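PDB 6LKJ: ABC transporter, solute-binding protein from Staphylococcus aureus, which binds sugar phosphates such as glucose 6-phosphate in the cleft of a periplasmic-binding-protein fold and probably serves as the extracellular receptor of an ABC importer. Local coordinates for residues Y6-S11 with G34-L39; G52-G57 with D216-V221; V59-I64 with R86-Y91. All coordinates share one frame; numbering follows the deposited sequence.

Contact 1 of 3, residues Y6-S11 with G34-L39; sequences YSPYQS and GSTQVL. With BGP (6-O-phosphono-beta-D-galactopyranose), chain B.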
loop_
_atom_site.group_PDB
_atom_site.type_symbol
_atom_site.label_atom_id
_atom_site.label_comp_id
_atom_site.label_asym_id
_atom_site.label_seq_id
_atom_site.Cartn_x
_atom_site.Cartn_y
_atom_site.Cartn_z
ATOM N N TYR A 6 -3.025 -0.826 14.224
ATOM C CA TYR A 6 -1.840 -1.225 13.474
ATOM C C TYR A 6 -1.954 -0.683 12.056
ATOM O O TYR A 6 -2.985 -0.866 11.400
ATOM C CB TYR A 6 -1.686 -2.746 13.414
ATOM C CG TYR A 6 -1.750 -3.490 14.728
ATOM C CD1 TYR A 6 -2.969 -3.862 15.280
ATOM C CD2 TYR A 6 -0.589 -3.868 15.390
ATOM C CE1 TYR A 6 -3.031 -4.561 16.472
ATOM C CE2 TYR A 6 -0.641 -4.569 16.583
ATOM C CZ TYR A 6 -1.864 -4.913 17.118
ATOM O OH TYR A 6 -1.924 -5.609 18.303
ATOM N N SER A 7 -0.893 -0.035 11.572
ATOM C CA SER A 7 -0.964 0.474 10.212
ATOM C C SER A 7 0.407 0.591 9.560
ATOM O O SER A 7 1.298 1.243 10.127
ATOM C CB SER A 7 -1.659 1.835 10.178
ATOM O OG SER A 7 -1.759 2.310 8.847
ATOM N N PRO A 8 0.605 -0.021 8.387
ATOM C CA PRO A 8 1.824 0.251 7.613
ATOM C C PRO A 8 1.821 1.610 6.933
ATOM O O PRO A 8 2.844 1.986 6.347
ATOM C CB PRO A 8 1.844 -0.886 6.582
ATOM C CG PRO A 8 0.408 -1.263 6.420
ATOM C CD PRO A 8 -0.219 -1.077 7.775
ATOM N N TYR A 9 0.714 2.350 6.983
ATOM C CA TYR A 9 0.683 3.697 6.431
ATOM C C TYR A 9 1.662 4.604 7.167
ATOM O O TYR A 9 1.993 4.382 8.335
ATOM C CB TYR A 9 -0.719 4.294 6.538
ATOM C CG TYR A 9 -1.734 3.754 5.562
ATOM C CD1 TYR A 9 -1.464 3.702 4.200
ATOM C CD2 TYR A 9 -2.975 3.312 6.003
ATOM C CE1 TYR A 9 -2.400 3.216 3.309
ATOM C CE2 TYR A 9 -3.914 2.831 5.123
ATOM C CZ TYR A 9 -3.623 2.782 3.778
ATOM O OH TYR A 9 -4.561 2.298 2.902
ATOM N N GLN A 10 2.117 5.643 6.474
ATOM C CA GLN A 10 2.877 6.691 7.129
ATOM C C GLN A 10 1.937 7.599 7.916
ATOM O O GLN A 10 0.733 7.675 7.648
ATOM C CB GLN A 10 3.678 7.501 6.109
ATOM C CG GLN A 10 4.802 6.721 5.444
ATOM C CD GLN A 10 5.947 6.419 6.395
ATOM O OE1 GLN A 10 6.752 7.295 6.711
ATOM N NE2 GLN A 10 6.023 5.176 6.855
ATOM N N SER A 11 2.506 8.298 8.901
ATOM C CA SER A 11 1.691 9.093 9.813
ATOM C C SER A 11 0.967 10.221 9.087
ATOM O O SER A 11 -0.178 10.545 9.420
ATOM C CB SER A 11 2.563 9.653 10.937
ATOM O OG SER A 11 1.789 10.395 11.862
ATOM N N GLY A 34 4.885 0.128 11.128
ATOM C CA GLY A 34 5.838 -0.879 10.704
ATOM C C GLY A 34 5.486 -1.417 9.339
ATOM O O GLY A 34 4.453 -1.086 8.758
ATOM N N SER A 35 6.383 -2.254 8.820
ATOM C CA SER A 35 6.098 -2.965 7.582
ATOM C C SER A 35 4.885 -3.868 7.772
ATOM O O SER A 35 4.611 -4.347 8.876
ATOM C CB SER A 35 7.311 -3.786 7.141
ATOM O OG SER A 35 8.463 -2.969 7.006
ATOM N N THR A 36 4.149 -4.091 6.680
ATOM C CA THR A 36 2.877 -4.804 6.758
ATOM C C THR A 36 3.039 -6.167 7.423
ATOM O O THR A 36 2.400 -6.459 8.439
ATOM C CB THR A 36 2.273 -4.966 5.363
ATOM O OG1 THR A 36 2.043 -3.678 4.779
ATOM C CG2 THR A 36 0.955 -5.723 5.446
ATOM N N GLN A 37 3.900 -7.017 6.860
ATOM C CA GLN A 37 4.052 -8.366 7.391
ATOM C C GLN A 37 4.745 -8.385 8.746
ATOM O O GLN A 37 4.545 -9.333 9.513
ATOM C CB GLN A 37 4.813 -9.240 6.395
ATOM C CG GLN A 37 4.041 -9.510 5.112
ATOM C CD GLN A 37 2.682 -10.133 5.371
ATOM O OE1 GLN A 37 2.555 -11.080 6.147
ATOM N NE2 GLN A 37 1.654 -9.599 4.720
ATOM N N VAL A 38 5.549 -7.368 9.060
ATOM C CA VAL A 38 6.148 -7.282 10.389
ATOM C C VAL A 38 5.073 -7.011 11.435
ATOM O O VAL A 38 5.051 -7.635 12.503
ATOM C CB VAL A 38 7.247 -6.206 10.415
ATOM C CG1 VAL A 38 7.747 -5.988 11.838
ATOM C CG2 VAL A 38 8.396 -6.597 9.498
ATOM N N LEU A 39 4.166 -6.075 11.142
ATOM C CA LEU A 39 3.049 -5.814 12.044
ATOM C C LEU A 39 2.189 -7.057 12.224
ATOM O O LEU A 39 1.756 -7.367 13.341
ATOM C CB LEU A 39 2.201 -4.657 11.513
ATOM C CG LEU A 39 2.834 -3.264 11.468
ATOM C CD1 LEU A 39 1.969 -2.320 10.652
ATOM C CD2 LEU A 39 3.044 -2.719 12.872
HETATM C C1 BGP B . 1.500 0.279 -0.071
HETATM C C2 BGP B . 0.108 -0.083 0.420
HETATM C C3 BGP B . -0.233 0.673 1.655
HETATM C C4 BGP B . 0.799 0.468 2.729
HETATM C C5 BGP B . 2.195 0.826 2.221
HETATM C C6 BGP B . 3.217 0.566 3.279
HETATM O O1 BGP B . 1.818 -0.466 -1.150
HETATM O O2 BGP B . -0.860 0.222 -0.614
HETATM O O3 BGP B . -1.510 0.227 2.155
HETATM O O4 BGP B . 0.771 -0.916 3.112
HETATM O O5 BGP B . 2.528 0.055 1.012
HETATM O O6 BGP B . 3.266 -0.787 3.559
HETATM P P BGP B . 4.715 -1.565 3.460
HETATM O O1P BGP B . 5.188 -1.592 2.031
HETATM O O2P BGP B . 4.538 -2.980 3.961
HETATM O O3P BGP B . 5.729 -0.856 4.317
HETATM O O HOH W 1 4.197 2.721 9.083
#
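Pro8 lies between Thr36 and Leu39, its ring crossing both side chains obliquely at the cleft end of a parallel beta-alpha-beta unit: strand 2-7, helix 11-25 and strand 28-33, which leads into helix 36-44. This is the Rossmann-like start of a periplasmic-binding-protein lobe, where the loops after the strands form the ligand site. The pyrrolidine presents different atoms to its neighbours. CB meets Thr36 OG1 at 3.3 Å, whereas CD rests 3.8 Å from Leu39 CD1. That methyl reaches further, over the Ser7-Pro8 peptide link, with Leu39 CD1 3.5 Å from Pro8 N. Pro8 CA also makes a CA-H...O contact with Gly34 O at 3.2 Å. At the backbone angles of Gly34 (phi 158°, psi 174°) a side chain would collide with the carbonyl O of the preceding residue, so the position suits glycine.

Within these segments Thr36 makes the hydrogen bonds to the phosphate. With chi1 at -60°, OG1 stands beside its own backbone N, and both groups converge on phosphate oxygen O2P of the bound galactose 6-phosphate; Thr36 OG1, which also bonds to Thr138 OG1, approaches O2P to 2.7 Å, while the Thr36 N-H gives a nearly straight bond. Because this N-H belongs to the first turn of helix 36-44, the helix dipole would be expected to favour the anionic phosphate. Pro8 CB and CG border the sugar phosphate beside this grip. The Tyr9 side chain leaves its backbone away from segment 34-39; its ring meets the sugar obliquely with CE1 3.3 Å from ligand O3, and its hydroxyl bonds to Asp216. In an ST turn, Tyr9 N donates to Ser7 OG at 3.1 Å. Ser7 OG also bonds to Met56 O, and a water joins Tyr9 O, 2.9 Å away, more weakly to Gly34 N.

Contact 2 of 3, residues G52-G57 with D216-V221; sequences GDVFMG and DGIALV. With BGP (6-O-phosphono-beta-D-galactopyranose), chain B.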
loop_
_atom_site.group_PDB
_atom_site.type_symbol
_atom_site.label_atom_id
_atom_site.label_comp_id
_atom_site.label_asym_id
_atom_site.label_seq_id
_atom_site.Cartn_x
_atom_site.Cartn_y
_atom_site.Cartn_z
ATOM N N GLY A 52 -3.900 -4.779 19.850
ATOM C CA GLY A 52 -4.688 -3.640 19.439
ATOM C C GLY A 52 -6.027 -4.069 18.873
ATOM O O GLY A 52 -6.428 -5.234 18.936
ATOM N N ASP A 53 -6.727 -3.102 18.287
ATOM C CA ASP A 53 -8.116 -3.296 17.893
ATOM C C ASP A 53 -8.346 -3.331 16.391
ATOM O O ASP A 53 -9.203 -4.085 15.929
ATOM C CB ASP A 53 -8.988 -2.196 18.510
ATOM C CG ASP A 53 -8.983 -2.237 20.023
ATOM O OD1 ASP A 53 -9.595 -3.164 20.595
ATOM O OD2 ASP A 53 -8.362 -1.347 20.640
ATOM N N VAL A 54 -7.619 -2.533 15.610
ATOM C CA VAL A 54 -7.889 -2.380 14.183
ATOM C C VAL A 54 -6.575 -2.433 13.414
ATOM O O VAL A 54 -5.548 -1.931 13.882
ATOM C CB VAL A 54 -8.647 -1.062 13.894
ATOM C CG1 VAL A 54 -8.817 -0.843 12.397
ATOM C CG2 VAL A 54 -10.005 -1.060 14.584
ATOM N N PHE A 55 -6.607 -3.059 12.238
ATOM C CA PHE A 55 -5.499 -3.061 11.289
ATOM C C PHE A 55 -5.974 -2.381 10.013
ATOM O O PHE A 55 -6.924 -2.849 9.378
ATOM C CB PHE A 55 -5.027 -4.489 10.998
ATOM C CG PHE A 55 -3.619 -4.576 10.468
ATOM C CD1 PHE A 55 -3.291 -4.047 9.229
ATOM C CD2 PHE A 55 -2.627 -5.208 11.202
ATOM C CE1 PHE A 55 -1.999 -4.132 8.739
ATOM C CE2 PHE A 55 -1.331 -5.296 10.717
ATOM C CZ PHE A 55 -1.019 -4.758 9.485
ATOM N N MET A 56 -5.324 -1.279 9.640
ATOM C CA MET A 56 -5.672 -0.556 8.425
ATOM C C MET A 56 -4.430 -0.366 7.565
ATOM O O MET A 56 -3.355 -0.028 8.070
ATOM C CB MET A 56 -6.326 0.805 8.742
ATOM C CG MET A 56 -5.407 1.847 9.362
ATOM S SD MET A 56 -6.266 3.392 9.733
ATOM C CE MET A 56 -6.667 3.973 8.088
ATOM N N GLY A 57 -4.583 -0.595 6.268
ATOM C CA GLY A 57 -3.470 -0.518 5.348
ATOM C C GLY A 57 -2.952 -1.893 4.961
ATOM O O GLY A 57 -3.169 -2.895 5.647
ATOM N N ASP A 216 -6.175 -1.659 -0.548
ATOM C CA ASP A 216 -5.897 -1.609 0.879
ATOM C C ASP A 216 -7.151 -1.950 1.677
ATOM O O ASP A 216 -8.272 -1.612 1.288
ATOM C CB ASP A 216 -5.383 -0.225 1.273
ATOM C CG ASP A 216 -4.066 0.123 0.604
ATOM O OD1 ASP A 216 -3.536 -0.709 -0.166
ATOM O OD2 ASP A 216 -3.555 1.236 0.853
ATOM N N GLY A 217 -6.954 -2.627 2.812
ATOM C CA GLY A 217 -8.059 -3.151 3.583
ATOM C C GLY A 217 -8.008 -2.712 5.036
ATOM O O GLY A 217 -7.009 -2.168 5.517
ATOM N N ILE A 218 -9.125 -2.953 5.723
ATOM C CA ILE A 218 -9.269 -2.717 7.155
ATOM C C ILE A 218 -9.828 -3.985 7.785
ATOM O O ILE A 218 -10.735 -4.613 7.228
ATOM C CB ILE A 218 -10.191 -1.513 7.456
ATOM C CG1 ILE A 218 -9.666 -0.246 6.785
ATOM C CG2 ILE A 218 -10.319 -1.291 8.957
ATOM C CD1 ILE A 218 -10.553 0.962 7.006
ATOM N N ALA A 219 -9.291 -4.362 8.944
ATOM C CA ALA A 219 -9.716 -5.578 9.622
ATOM C C ALA A 219 -9.765 -5.348 11.126
ATOM O O ALA A 219 -8.995 -4.556 11.675
ATOM C CB ALA A 219 -8.780 -6.754 9.307
ATOM N N LEU A 220 -10.683 -6.055 11.785
ATOM C CA LEU A 220 -10.788 -6.038 13.238
ATOM C C LEU A 220 -9.882 -7.113 13.825
ATOM O O LEU A 220 -9.914 -8.269 13.387
ATOM C CB LEU A 220 -12.234 -6.263 13.685
ATOM C CG LEU A 220 -13.287 -5.228 13.278
ATOM C CD1 LEU A 220 -14.647 -5.596 13.860
ATOM C CD2 LEU A 220 -12.879 -3.832 13.717
ATOM N N VAL A 221 -9.084 -6.732 14.816
ATOM C CA VAL A 221 -8.107 -7.629 15.425
ATOM C C VAL A 221 -8.772 -8.392 16.562
ATOM O O VAL A 221 -9.439 -7.797 17.418
ATOM C CB VAL A 221 -6.884 -6.844 15.930
ATOM C CG1 VAL A 221 -5.927 -7.762 16.676
ATOM C CG2 VAL A 221 -6.180 -6.157 14.769
HETATM C C1 BGP B . 1.500 0.279 -0.071
HETATM C C2 BGP B . 0.108 -0.083 0.420
HETATM C C3 BGP B . -0.233 0.673 1.655
HETATM C C4 BGP B . 0.799 0.468 2.729
HETATM C C5 BGP B . 2.195 0.826 2.221
HETATM C C6 BGP B . 3.217 0.566 3.279
HETATM O O1 BGP B . 1.818 -0.466 -1.150
HETATM O O2 BGP B . -0.860 0.222 -0.614
HETATM O O3 BGP B . -1.510 0.227 2.155
HETATM O O4 BGP B . 0.771 -0.916 3.112
HETATM O O5 BGP B . 2.528 0.055 1.012
HETATM O O6 BGP B . 3.266 -0.787 3.559
HETATM P P BGP B . 4.715 -1.565 3.460
HETATM O O1P BGP B . 5.188 -1.592 2.031
HETATM O O2P BGP B . 4.538 -2.980 3.961
HETATM O O3P BGP B . 5.729 -0.856 4.317
#
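Val54 has CG1 opposite its backbone N (chi1 175°), and Ile218 has CG2 in the equivalent place, which brings Val54 CG1 to 3.8 Å from Ile218 CG2 across an antiparallel pair of strands, 54-56 and 213-221. The axes of segments 54-56 and 216-221 run at 171°, and the pair lies in the central sheet of a periplasmic-binding-protein lobe. On the face of Val54 and Ile218, Val54 CG2 meets Leu220 CD2 at 4.1 Å, and Met56 CB lies 4.0 Å from Ile218 CG1; helix 230-237 packs over Val54, Met56 and Ile218. The opposite face carries Phe55 and Ala219, with the Phe55 ring leading off toward helix 36-44.

Register is fixed by backbone bonds. Phe55 and Ala219 form the hydrogen-bonded pair, joined by Phe55 N to Ala219 O at 2.9 Å and by Ala219 N to Phe55 O at 2.8 Å. Val221 N donates almost straight (175°) to Asp53 O, although it comes from above that carbonyl's plane. At the cleft end Gly57 N reaches Gly217 O at 3.0 Å. Beyond this bond the strand delivers Asp216, whose carboxylate spans two sugar hydroxyls: OD1 accepts from ligand O2 at 2.9 Å and OD2 from ligand O3 at 2.6 Å.

Contact 3 of 3, residues V59-I64 with R86-Y91; sequences VLSETI and RSNNKY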
loop_
_atom_site.group_PDB
_atom_site.type_symbol
_atom_site.label_atom_id
_atom_site.label_comp_id
_atom_site.label_asym_id
_atom_site.label_seq_id
_atom_site.Cartn_x
_atom_site.Cartn_y
_atom_site.Cartn_z
ATOM N N VAL A 59 -2.374 -4.831 1.654
ATOM C CA VAL A 59 -3.287 -5.659 0.875
ATOM C C VAL A 59 -3.762 -6.808 1.757
ATOM O O VAL A 59 -3.378 -7.967 1.562
ATOM C CB VAL A 59 -2.625 -6.153 -0.426
ATOM C CG1 VAL A 59 -2.579 -5.021 -1.444
ATOM C CG2 VAL A 59 -1.213 -6.662 -0.162
ATOM N N LEU A 60 -4.616 -6.485 2.733
ATOM C CA LEU A 60 -4.972 -7.445 3.774
ATOM C C LEU A 60 -5.790 -8.605 3.219
ATOM O O LEU A 60 -5.638 -9.747 3.670
ATOM C CB LEU A 60 -5.739 -6.742 4.892
ATOM C CG LEU A 60 -4.970 -5.667 5.657
ATOM C CD1 LEU A 60 -5.846 -5.052 6.737
ATOM C CD2 LEU A 60 -3.696 -6.247 6.250
ATOM N N SER A 61 -6.661 -8.336 2.245
ATOM C CA SER A 61 -7.518 -9.384 1.700
ATOM C C SER A 61 -6.729 -10.519 1.062
ATOM O O SER A 61 -7.306 -11.582 0.808
ATOM C CB SER A 61 -8.485 -8.792 0.673
ATOM O OG SER A 61 -7.825 -8.506 -0.547
ATOM N N GLU A 62 -5.432 -10.332 0.814
ATOM C CA GLU A 62 -4.626 -11.333 0.139
ATOM C C GLU A 62 -3.378 -11.758 0.902
ATOM O O GLU A 62 -2.771 -12.767 0.530
ATOM C CB GLU A 62 -4.205 -10.826 -1.251
ATOM C CG GLU A 62 -5.359 -10.665 -2.226
ATOM C CD GLU A 62 -5.000 -9.803 -3.421
ATOM O OE1 GLU A 62 -3.947 -9.132 -3.381
ATOM O OE2 GLU A 62 -5.773 -9.795 -4.403
ATOM N N THR A 63 -2.973 -11.032 1.951
ATOM C CA THR A 63 -1.702 -11.319 2.610
ATOM C C THR A 63 -1.839 -11.517 4.117
ATOM O O THR A 63 -0.847 -11.384 4.840
ATOM C CB THR A 63 -0.678 -10.212 2.333
ATOM O OG1 THR A 63 -1.183 -8.954 2.801
ATOM C CG2 THR A 63 -0.373 -10.121 0.844
ATOM N N ILE A 64 -3.030 -11.834 4.613
ATOM C CA ILE A 64 -3.199 -12.198 6.016
ATOM C C ILE A 64 -2.945 -13.697 6.130
ATOM O O ILE A 64 -3.757 -14.513 5.684
ATOM C CB ILE A 64 -4.586 -11.814 6.545
ATOM C CG1 ILE A 64 -4.665 -10.300 6.764
ATOM C CG2 ILE A 64 -4.882 -12.542 7.852
ATOM C CD1 ILE A 64 -6.032 -9.811 7.202
ATOM N N ARG A 86 -14.289 -4.762 -4.218
ATOM C CA ARG A 86 -14.820 -5.201 -2.935
ATOM C C ARG A 86 -14.058 -6.423 -2.446
ATOM O O ARG A 86 -13.727 -7.322 -3.225
ATOM C CB ARG A 86 -16.309 -5.521 -3.048
ATOM C CG ARG A 86 -17.184 -4.306 -3.261
ATOM C CD ARG A 86 -18.599 -4.714 -3.608
ATOM N NE ARG A 86 -19.351 -3.609 -4.192
ATOM C CZ ARG A 86 -20.674 -3.583 -4.294
ATOM N NH1 ARG A 86 -21.394 -4.601 -3.846
ATOM N NH2 ARG A 86 -21.278 -2.536 -4.840
ATOM N N SER A 87 -13.776 -6.451 -1.147
ATOM C CA SER A 87 -13.007 -7.547 -0.576
ATOM C C SER A 87 -13.766 -8.861 -0.702
ATOM O O SER A 87 -14.967 -8.931 -0.427
ATOM C CB SER A 87 -12.692 -7.263 0.892
ATOM O OG SER A 87 -12.272 -8.445 1.554
ATOM N N ASN A 88 -13.058 -9.901 -1.138
ATOM C CA ASN A 88 -13.557 -11.267 -1.103
ATOM C C ASN A 88 -13.150 -11.991 0.173
ATOM O O ASN A 88 -13.401 -13.193 0.303
ATOM C CB ASN A 88 -13.062 -12.041 -2.329
ATOM C CG ASN A 88 -11.551 -12.169 -2.369
ATOM O OD1 ASN A 88 -10.831 -11.383 -1.750
ATOM N ND2 ASN A 88 -11.062 -13.164 -3.100
ATOM N N ASN A 89 -12.528 -11.278 1.109
ATOM C CA ASN A 89 -12.044 -11.823 2.369
ATOM C C ASN A 89 -12.994 -11.381 3.475
ATOM O O ASN A 89 -13.166 -10.178 3.703
ATOM C CB ASN A 89 -10.617 -11.340 2.640
ATOM C CG ASN A 89 -9.954 -12.064 3.795
ATOM O OD1 ASN A 89 -10.516 -12.172 4.884
ATOM N ND2 ASN A 89 -8.743 -12.559 3.563
ATOM N N LYS A 90 -13.606 -12.349 4.161
ATOM C CA LYS A 90 -14.612 -12.025 5.167
ATOM C C LYS A 90 -14.038 -11.288 6.370
ATOM O O LYS A 90 -14.812 -10.762 7.176
ATOM C CB LYS A 90 -15.331 -13.297 5.630
ATOM C CG LYS A 90 -14.464 -14.274 6.406
ATOM C CD LYS A 90 -15.260 -15.517 6.782
ATOM C CE LYS A 90 -14.459 -16.451 7.677
ATOM N NZ LYS A 90 -13.569 -17.353 6.895
ATOM N N TYR A 91 -12.715 -11.230 6.509
ATOM C CA TYR A 91 -12.087 -10.483 7.589
ATOM C C TYR A 91 -11.739 -9.053 7.201
ATOM O O TYR A 91 -11.354 -8.270 8.076
ATOM C CB TYR A 91 -10.809 -11.191 8.054
ATOM C CG TYR A 91 -11.014 -12.618 8.503
ATOM C CD1 TYR A 91 -11.422 -12.906 9.798
ATOM C CD2 TYR A 91 -10.793 -13.679 7.635
ATOM C CE1 TYR A 91 -11.608 -14.210 10.216
ATOM C CE2 TYR A 91 -10.978 -14.986 8.042
ATOM C CZ TYR A 91 -11.384 -15.246 9.334
ATOM O OH TYR A 91 -11.568 -16.546 9.744
HETATM O O HOH W 2 -6.786 -14.314 5.531
#
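Ser61 and Asn89 are joined by the direct hydrogen bond of this contact, Asn89 ND2 to Ser61 O at 3.3 Å. The donor angle of 164° is fairly straight and Ser61 O lies close to the plane of the Asn89 amide, but the amide nitrogen stands above the Ser61 carbonyl plane, 50° out of it. A water extends the link: it accepts from Asn89 ND2 and donates to Ile64 O, 3.0 Å away. A trans chi1 (-169°) swings the Asn89 amide away from its own N-H, which carries ND2 across to the short, weakly bonded helix 60-63.

Turn-forming bonds shape the other partner. Residues 86-91 are a loop leading into strand 93-105, and two side-chain turns follow each other in it. In an ST turn Ser87 OG accepts from Asn89 N at 2.9 Å; in an Asx turn Asn89 OD1 accepts from Tyr91 N at 2.9 Å, in plane and on a lone pair. Since OD1 accepts the Tyr91 N-H, ND2 is the end directed at Ser61.

Van der Waals contact is confined to small groups. Ser61 CB rests 3.9 Å from Asn89 CB and also 3.9 Å from Ser87 OG, a hydroxyl that bonds to Val92 O as well.

Contacts 1 and 2 are buried and share one sheet, strands 2-7 and 54-56 being neighbours in it, and both touch the bound sugar phosphate. Contact 3 lies at the surface, farther from the ligand. Their chemistry follows their place: contact 1 is apolar packing beside a phosphate-binding helix start, contact 2 a backbone ladder ending in a sugar-binding carboxylate, contact 3 a side-chain amide hydrogen bond and a bridging water between a short helix and a loop. The contacts also touch one another. Tyr6 OH reaches Gly52 N, Gln37 NE2 bonds to Thr63 O, and Leu60 CD1 packs 3.3 Å from Gly217 O, bringing residues 59-64 against the strand of contact 2.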